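Bacterial leucyl aminopeptidase (Legionella pneumophila, PDB 6ESL) probably removes N-terminal residues, leucine among them, from peptides as a zinc-dependent aminopeptidase and serves, redundantly with the acyltransferase PlaC, in nutrient acquisition during infection of amoebas. Local coordinates at residues V280-T286 with P345-E351; T301-D305 with H336-N340. One frame throughout, in Å; residues are numbered along the deposited sequence.

Contacts 1 and 2 show how two inner strands, one of them running into a zinc ligand, are tied to a loop that meets the second subunit. Their centres lie 9 Å apart, both in the M28 peptidase part of the protein. Along the chain the order is 280-286, 301-305, 336-340, 345-351, so contact 2 falls between the two halves of contact 1. Contact 1 pairs strands 277-282 and 346-350 of the mixed sheet; contact 2 sets the loop between strand 297-300 and helix 306-320 against the short helix 336-340. They touch directly: F348 packs against H336, D305 N probably hydrogen-bonds A346 O, and W339 packs on V280.

Contact 1 (V280-T286 with P345-E351). With ZN (zinc ion), chain F.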
ATOM      1  N   VAL B 280     -14.476  -3.132   4.839  1.00 29.16           N
ATOM      2  CA  VAL B 280     -14.930  -1.993   5.630  1.00 28.94           C
ATOM      3  C   VAL B 280     -14.284  -0.683   5.114  1.00 28.46           C
ATOM      4  O   VAL B 280     -13.064  -0.657   4.825  1.00 27.91           O
ATOM      5  CB  VAL B 280     -14.526  -2.222   7.095  1.00 29.23           C
ATOM      6  CG1 VAL B 280     -15.013  -1.111   7.946  1.00 29.53           C
ATOM      7  CG2 VAL B 280     -15.120  -3.533   7.563  1.00 30.42           C
ATOM      8  N   VAL B 281     -15.060   0.401   5.024  1.00 26.60           N
ATOM      9  CA  VAL B 281     -14.486   1.710   4.844  1.00 25.45           C
ATOM     10  C   VAL B 281     -14.946   2.600   6.008  1.00 25.94           C
ATOM     11  O   VAL B 281     -16.091   2.422   6.557  1.00 28.20           O
ATOM     12  CB  VAL B 281     -14.823   2.322   3.452  1.00 25.45           C
ATOM     13  CG1 VAL B 281     -16.309   2.457   3.241  1.00 25.78           C
ATOM     14  CG2 VAL B 281     -14.138   3.652   3.176  1.00 24.72           C
ATOM     15  N   GLN B 282     -14.080   3.517   6.390  1.00 23.39           N
ATOM     16  CA  GLN B 282     -14.359   4.498   7.409  1.00 23.33           C
ATOM     17  C   GLN B 282     -14.303   5.910   6.824  1.00 23.00           C
ATOM     18  O   GLN B 282     -13.308   6.308   6.171  1.00 21.36           O
ATOM     19  CB  GLN B 282     -13.361   4.339   8.550  1.00 22.49           C
ATOM     20  CG  GLN B 282     -13.347   5.402   9.651  1.00 21.62           C
ATOM     21  CD  GLN B 282     -14.574   5.373  10.525  1.00 22.61           C
ATOM     22  OE1 GLN B 282     -15.473   4.534  10.342  1.00 24.46           O
ATOM     23  NE2 GLN B 282     -14.575   6.235  11.559  1.00 20.93           N
ATOM     24  N   PHE B 283     -15.346   6.669   7.125  1.00 21.74           N
ATOM     25  CA  PHE B 283     -15.414   8.123   6.799  1.00 21.70           C
ATOM     26  C   PHE B 283     -15.329   8.966   8.051  1.00 22.13           C
ATOM     27  O   PHE B 283     -16.336   9.058   8.846  1.00 23.53           O
ATOM     28  CB  PHE B 283     -16.655   8.417   5.976  1.00 22.34           C
ATOM     29  CG  PHE B 283     -16.635   7.793   4.631  1.00 23.99           C
ATOM     30  CD1 PHE B 283     -16.035   8.453   3.539  1.00 24.70           C
ATOM     31  CD2 PHE B 283     -17.155   6.563   4.420  1.00 24.29           C
ATOM     32  CE1 PHE B 283     -15.965   7.850   2.284  1.00 24.84           C
ATOM     33  CE2 PHE B 283     -17.144   5.989   3.182  1.00 25.20           C
ATOM     34  CZ  PHE B 283     -16.471   6.620   2.130  1.00 24.94           C
ATOM     35  N   ASP B 284     -14.117   9.463   8.268  1.00 20.21           N
ATOM     36  CA  ASP B 284     -13.815  10.348   9.359  1.00 20.99           C
ATOM     37  C   ASP B 284     -13.182  11.594   8.761  1.00 21.38           C
ATOM     38  O   ASP B 284     -12.015  11.605   8.369  1.00 19.82           O
ATOM     39  CB  ASP B 284     -12.842   9.687  10.335  1.00 20.90           C
ATOM     40  CG  ASP B 284     -12.499  10.581  11.510  1.00 22.64           C
ATOM     41  OD1 ASP B 284     -13.018  11.716  11.567  1.00 23.68           O
ATOM     42  OD2 ASP B 284     -11.708  10.151  12.376  1.00 21.46           O
ATOM     43  N   MET B 285     -13.987  12.640   8.705  1.00 19.51           N
ATOM     44  CA  MET B 285     -13.602  13.963   8.245  1.00 20.78           C
ATOM     45  C   MET B 285     -13.590  13.951   6.708  1.00 22.50           C
ATOM     46  O   MET B 285     -12.680  13.422   6.014  1.00 20.22           O
ATOM     47  CB  MET B 285     -12.340  14.551   8.870  1.00 21.32           C
ATOM     48  CG  MET B 285     -12.339  14.463  10.367  1.00 21.21           C
ATOM     49  SD  MET B 285     -10.938  15.168  11.197  1.00 24.19           S
ATOM     50  CE  MET B 285      -9.553  14.334  10.435  1.00 24.32           C
ATOM     51  N   THR B 286     -14.649  14.538   6.175  1.00 21.67           N
ATOM     52  CA  THR B 286     -14.909  14.549   4.721  1.00 23.13           C
ATOM     53  C   THR B 286     -15.139  15.946   4.133  1.00 22.15           C
ATOM     54  O   THR B 286     -15.476  16.093   2.942  1.00 21.34           O
ATOM     55  CB  THR B 286     -16.165  13.711   4.403  1.00 25.21           C
ATOM     56  OG1 THR B 286     -17.321  14.313   4.950  1.00 26.09           O
ATOM     57  CG2 THR B 286     -16.007  12.258   4.822  1.00 24.57           C
ATOM     58  N   PRO B 345     -10.414  -6.663   6.259  1.00 36.26           N
ATOM     59  CA  PRO B 345      -9.905  -5.624   5.376  1.00 33.85           C
ATOM     60  C   PRO B 345     -10.666  -4.272   5.549  1.00 31.32           C
ATOM     61  O   PRO B 345     -11.876  -4.277   5.513  1.00 30.00           O
ATOM     62  CB  PRO B 345     -10.124  -6.228   3.979  1.00 35.80           C
ATOM     63  CG  PRO B 345      -9.977  -7.716   4.202  1.00 36.05           C
ATOM     64  CD  PRO B 345     -10.803  -7.848   5.465  1.00 37.51           C
ATOM     65  N   ALA B 346      -9.922  -3.193   5.811  1.00 28.15           N
ATOM     66  CA  ALA B 346     -10.486  -1.920   6.165  1.00 27.42           C
ATOM     67  C   ALA B 346      -9.671  -0.805   5.592  1.00 24.95           C
ATOM     68  O   ALA B 346      -8.427  -0.909   5.460  1.00 24.52           O
ATOM     69  CB  ALA B 346     -10.585  -1.781   7.680  1.00 26.83           C
ATOM     70  N   ALA B 347     -10.343   0.251   5.205  1.00 23.72           N
ATOM     71  CA  ALA B 347      -9.669   1.369   4.521  1.00 23.74           C
ATOM     72  C   ALA B 347     -10.270   2.681   5.014  1.00 23.72           C
ATOM     73  O   ALA B 347     -11.423   2.682   5.491  1.00 23.27           O
ATOM     74  CB  ALA B 347      -9.839   1.264   3.035  1.00 25.17           C
ATOM     75  N   PHE B 348      -9.475   3.758   4.844  1.00 22.62           N
ATOM     76  CA  PHE B 348      -9.758   5.057   5.432  1.00 21.85           C
ATOM     77  C   PHE B 348      -9.313   6.177   4.439  1.00 20.03           C
ATOM     78  O   PHE B 348      -8.143   6.607   4.418  1.00 20.05           O
ATOM     79  CB  PHE B 348      -9.085   5.203   6.791  1.00 21.95           C
ATOM     80  CG  PHE B 348      -9.264   6.535   7.456  1.00 21.59           C
ATOM     81  CD1 PHE B 348     -10.397   7.300   7.285  1.00 23.29           C
ATOM     82  CD2 PHE B 348      -8.287   7.047   8.276  1.00 23.03           C
ATOM     83  CE1 PHE B 348     -10.483   8.583   7.881  1.00 22.79           C
ATOM     84  CE2 PHE B 348      -8.392   8.304   8.908  1.00 23.03           C
ATOM     85  CZ  PHE B 348      -9.530   9.047   8.751  1.00 21.93           C
ATOM     86  N   PRO B 349     -10.264   6.670   3.629  1.00 20.55           N
ATOM     87  CA  PRO B 349     -10.001   7.874   2.891  1.00 21.45           C
ATOM     88  C   PRO B 349     -10.360   9.113   3.728  1.00 21.69           C
ATOM     89  O   PRO B 349     -11.290   9.022   4.551  1.00 24.74           O
ATOM     90  CB  PRO B 349     -10.960   7.761   1.733  1.00 22.69           C
ATOM     91  CG  PRO B 349     -12.162   7.022   2.317  1.00 23.05           C
ATOM     92  CD  PRO B 349     -11.664   6.213   3.470  1.00 22.27           C
ATOM     93  N   CYS B 350      -9.650  10.228   3.537  1.00 21.11           N
ATOM     94  CA  CYS B 350      -9.813  11.395   4.392  1.00 20.28           C
ATOM     95  C   CYS B 350      -9.562  12.693   3.686  1.00 19.84           C
ATOM     96  O   CYS B 350      -9.016  12.761   2.602  1.00 19.85           O
ATOM     97  CB  CYS B 350      -8.913  11.230   5.683  1.00 20.85           C
ATOM     98  SG  CYS B 350      -9.081  12.444   7.008  1.00 21.86           S
ATOM     99  N   GLU B 351     -10.133  13.717   4.264  1.00 20.00           N
ATOM    100  CA  GLU B 351     -10.214  15.048   3.668  1.00 21.74           C
ATOM    101  C   GLU B 351      -8.881  15.755   3.477  1.00 21.99           C
ATOM    102  O   GLU B 351      -8.748  16.588   2.556  1.00 22.88           O
ATOM    103  CB  GLU B 351     -11.112  15.971   4.516  1.00 21.44           C
ATOM    104  CG  GLU B 351     -10.544  16.177   5.953  1.00 21.50           C
ATOM    105  CD  GLU B 351     -11.424  16.968   6.924  1.00 22.75           C
ATOM    106  OE1 GLU B 351     -12.625  17.026   6.684  1.00 23.13           O
ATOM    107  OE2 GLU B 351     -10.853  17.516   7.900  1.00 23.62           O
TER
HETATM  108 ZN    ZN F 402     -12.996  11.688  13.945  1.00 23.88          ZN
HETATM  109  O   HOH W   1     -13.190  10.461   5.796  1.00 20.03           O
HETATM  110  O   HOH W   2     -11.046  12.457  13.316  1.00 17.30           O
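The F348 ring turns its edge to 280-286: D284 O lies in the ring plane, 3.4 Å from CE1, and Q282 O is near that plane beside CD1. H336 stacks on the ring, and F300 meets it with planes about 30° apart. With CG anti to the backbone N (chi1 177°), F348 also reaches D284 CB, 3.6 Å from CE1, which stands off the ring plane on the side where H336 lies. The other phenyl group, that of F283, meets P349 obliquely, and P349 CD packs 3.6 Å from V281 CG2.

These side chains flank two parallel neighbours in the mixed sheet of the M28 peptidase fold, with V280 opposite A346 and V281 opposite A347. V280 N to P345 O, A347 N to V280 O and Q282 N to A347 O are hydrogen bonds, each 2.9 Å long. Past the regular pairing, a water fills in, donating to both M285 O and P349 O and weakly accepting from D284 N; E351 N then bonds M285 O at 3.1 Å.

Beyond this pairing D284 grips zinc with both oxygens, OD1 at 2.4 Å and OD2 at 2.5 Å; H209 and D222 share the ion, and S334 holds OD2 from the second shell. The E351 carboxylate lies against M285, its CD 3.2 Å from M285 CB, while its OE1 accepts from the backbone N of G287 and of Y288.

Contact 2 (T301-D305 with H336-N340); sequences TDYTD and HASWN
Van der Waals contact, part apolar and part against a carbonyl oxygen, joins H336 and N340 to the loop at Y303 and T304. T304 CG2 comes obliquely to the imidazole, 3.6 Å from H336 CD2, while Y303 O sits near the ring plane at its edge, 3.4 Å from the same carbon. N340, its CG anti to the backbone N (chi1 180°), turns the flat of its amide to Y303 O, which sits almost directly over CG at 3.3 Å. A337 CB adds a looser touch on Y303 CB.

The polar links run through water. One water, in the imidazole plane, is 2.8 Å from H336 NE2 and donates to D302 O. A second accepts from N340 ND2 at 2.6 Å and donates weakly to T304 O.

Bonds outside the pair fix the loop: D302 OD1 and OD2 take the backbone N of C329 and G330, D305 caps helix 306-320 through L308 N, and in the second subunit S106 OG bonds D302 OD2 and G104 O bonds Y303 OH.

Y303 O, between imidazole edge and amide face, is buried with no hydrogen-bond partner in the model. With no direct hydrogen bond crossing, two waters and van der Waals contact join loop and helix.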
ATOM      1  N   THR B 301      -2.549   5.065   4.936  1.00 22.47           N
ATOM      2  CA  THR B 301      -1.801   3.824   4.833  1.00 22.18           C
ATOM      3  C   THR B 301      -1.446   3.099   6.135  1.00 25.17           C
ATOM      4  O   THR B 301      -0.900   1.995   6.087  1.00 25.16           O
ATOM      5  CB  THR B 301      -0.539   4.054   3.985  1.00 23.14           C
ATOM      6  OG1 THR B 301       0.348   4.932   4.684  1.00 24.51           O
ATOM      7  CG2 THR B 301      -0.921   4.699   2.655  1.00 24.62           C
ATOM      8  N   ASP B 302      -1.745   3.700   7.287  1.00 23.74           N
ATOM      9  CA  ASP B 302      -1.464   3.030   8.565  1.00 25.40           C
ATOM     10  C   ASP B 302      -2.802   2.464   9.105  1.00 25.60           C
ATOM     11  O   ASP B 302      -3.846   3.129   9.041  1.00 23.16           O
ATOM     12  CB  ASP B 302      -0.598   3.792   9.543  1.00 25.46           C
ATOM     13  CG  ASP B 302      -1.274   4.978  10.099  1.00 25.72           C
ATOM     14  OD1 ASP B 302      -2.301   5.399   9.532  1.00 24.07           O
ATOM     15  OD2 ASP B 302      -0.763   5.492  11.110  1.00 27.38           O
ATOM     16  N   TYR B 303      -2.731   1.222   9.601  1.00 25.62           N
ATOM     17  CA  TYR B 303      -3.850   0.441  10.167  1.00 26.13           C
ATOM     18  C   TYR B 303      -4.959   0.152   9.179  1.00 24.61           C
ATOM     19  O   TYR B 303      -6.137   0.073   9.534  1.00 23.26           O
ATOM     20  CB  TYR B 303      -4.361   1.084  11.460  1.00 25.49           C
ATOM     21  CG  TYR B 303      -3.181   1.283  12.386  1.00 27.03           C
ATOM     22  CD1 TYR B 303      -2.689   0.236  13.180  1.00 28.80           C
ATOM     23  CD2 TYR B 303      -2.498   2.506  12.464  1.00 26.71           C
ATOM     24  CE1 TYR B 303      -1.599   0.421  13.994  1.00 29.24           C
ATOM     25  CE2 TYR B 303      -1.428   2.670  13.320  1.00 27.21           C
ATOM     26  CZ  TYR B 303      -0.964   1.623  14.057  1.00 28.82           C
ATOM     27  OH  TYR B 303       0.109   1.850  14.889  1.00 30.34           O
ATOM     28  N   THR B 304      -4.554  -0.065   7.935  1.00 23.96           N
ATOM     29  CA  THR B 304      -5.510  -0.305   6.879  1.00 24.48           C
ATOM     30  C   THR B 304      -4.966  -1.447   5.951  1.00 26.57           C
ATOM     31  O   THR B 304      -3.786  -1.662   5.892  1.00 24.08           O
ATOM     32  CB  THR B 304      -5.694   0.909   5.975  1.00 23.36           C
ATOM     33  OG1 THR B 304      -4.462   1.388   5.468  1.00 20.40           O
ATOM     34  CG2 THR B 304      -6.419   2.099   6.723  1.00 23.16           C
ATOM     35  N   ASP B 305      -5.865  -2.045   5.212  1.00 27.04           N
ATOM     36  CA  ASP B 305      -5.585  -3.106   4.274  1.00 30.41           C
ATOM     37  C   ASP B 305      -5.025  -2.497   3.037  1.00 28.65           C
ATOM     38  O   ASP B 305      -5.605  -1.624   2.424  1.00 29.30           O
ATOM     39  CB  ASP B 305      -6.830  -3.898   3.950  1.00 29.70           C
ATOM     40  CG  ASP B 305      -6.571  -5.052   2.996  1.00 33.56           C
ATOM     41  OD1 ASP B 305      -5.974  -6.024   3.471  1.00 31.94           O
ATOM     42  OD2 ASP B 305      -6.948  -4.970   1.761  1.00 36.19           O
ATOM     43  N   HIS B 336     -11.744   2.416  11.597  1.00 22.60           N
ATOM     44  CA  HIS B 336     -11.215   1.356  10.755  1.00 22.91           C
ATOM     45  C   HIS B 336     -10.229   0.496  11.506  1.00 24.18           C
ATOM     46  O   HIS B 336     -10.128  -0.714  11.212  1.00 24.20           O
ATOM     47  CB  HIS B 336     -10.535   1.950   9.526  1.00 23.55           C
ATOM     48  CG  HIS B 336      -9.454   2.917   9.866  1.00 23.05           C
ATOM     49  ND1 HIS B 336      -9.733   4.188  10.389  1.00 22.13           N
ATOM     50  CD2 HIS B 336      -8.089   2.799   9.803  1.00 22.72           C
ATOM     51  CE1 HIS B 336      -8.545   4.776  10.635  1.00 24.46           C
ATOM     52  NE2 HIS B 336      -7.544   3.944  10.293  1.00 22.84           N
ATOM     53  N   ALA B 337      -9.557   1.051  12.506  1.00 24.50           N
ATOM     54  CA  ALA B 337      -8.539   0.308  13.232  1.00 24.99           C
ATOM     55  C   ALA B 337      -9.099  -0.873  13.985  1.00 25.41           C
ATOM     56  O   ALA B 337      -8.419  -1.891  14.165  1.00 24.46           O
ATOM     57  CB  ALA B 337      -7.731   1.230  14.167  1.00 25.51           C
ATOM     58  N   SER B 338     -10.307  -0.689  14.531  1.00 25.69           N
ATOM     59  CA  SER B 338     -11.022  -1.742  15.186  1.00 27.30           C
ATOM     60  C   SER B 338     -11.233  -2.997  14.343  1.00 28.19           C
ATOM     61  O   SER B 338     -11.045  -4.128  14.871  1.00 30.05           O
ATOM     62  CB  SER B 338     -12.319  -1.215  15.810  1.00 25.97           C
ATOM     63  OG  SER B 338     -12.025  -0.105  16.685  1.00 24.01           O
ATOM     64  N   TRP B 339     -11.532  -2.799  13.059  1.00 28.52           N
ATOM     65  CA  TRP B 339     -11.676  -3.873  12.088  1.00 29.45           C
ATOM     66  C   TRP B 339     -10.327  -4.460  11.691  1.00 30.26           C
ATOM     67  O   TRP B 339     -10.117  -5.719  11.703  1.00 31.41           O
ATOM     68  CB  TRP B 339     -12.455  -3.387  10.872  1.00 28.26           C
ATOM     69  CG  TRP B 339     -13.825  -2.977  11.134  1.00 29.97           C
ATOM     70  CD1 TRP B 339     -14.275  -1.677  11.299  1.00 29.79           C
ATOM     71  CD2 TRP B 339     -15.008  -3.820  11.326  1.00 32.43           C
ATOM     72  NE1 TRP B 339     -15.607  -1.677  11.560  1.00 30.76           N
ATOM     73  CE2 TRP B 339     -16.090  -2.972  11.566  1.00 31.67           C
ATOM     74  CE3 TRP B 339     -15.251  -5.174  11.249  1.00 32.94           C
ATOM     75  CZ2 TRP B 339     -17.350  -3.442  11.764  1.00 33.16           C
ATOM     76  CZ3 TRP B 339     -16.567  -5.644  11.446  1.00 33.98           C
ATOM     77  CH2 TRP B 339     -17.569  -4.784  11.689  1.00 35.83           C
ATOM     78  N   ASN B 340      -9.388  -3.568  11.471  1.00 28.70           N
ATOM     79  CA  ASN B 340      -8.048  -3.976  11.033  1.00 28.39           C
ATOM     80  C   ASN B 340      -7.377  -4.910  12.070  1.00 30.71           C
ATOM     81  O   ASN B 340      -6.583  -5.835  11.693  1.00 29.90           O
ATOM     82  CB  ASN B 340      -7.176  -2.782  10.788  1.00 26.52           C
ATOM     83  CG  ASN B 340      -5.768  -3.147  10.330  1.00 26.62           C
ATOM     84  OD1 ASN B 340      -4.834  -2.946  11.072  1.00 28.17           O
ATOM     85  ND2 ASN B 340      -5.617  -3.541   9.045  1.00 26.76           N
TER
HETATM   86  O   HOH W   3      -4.921   4.818  10.461  1.00 40.44           O
HETATM   87  O   HOH W   4      -3.536  -4.418   7.786  1.00 46.13           O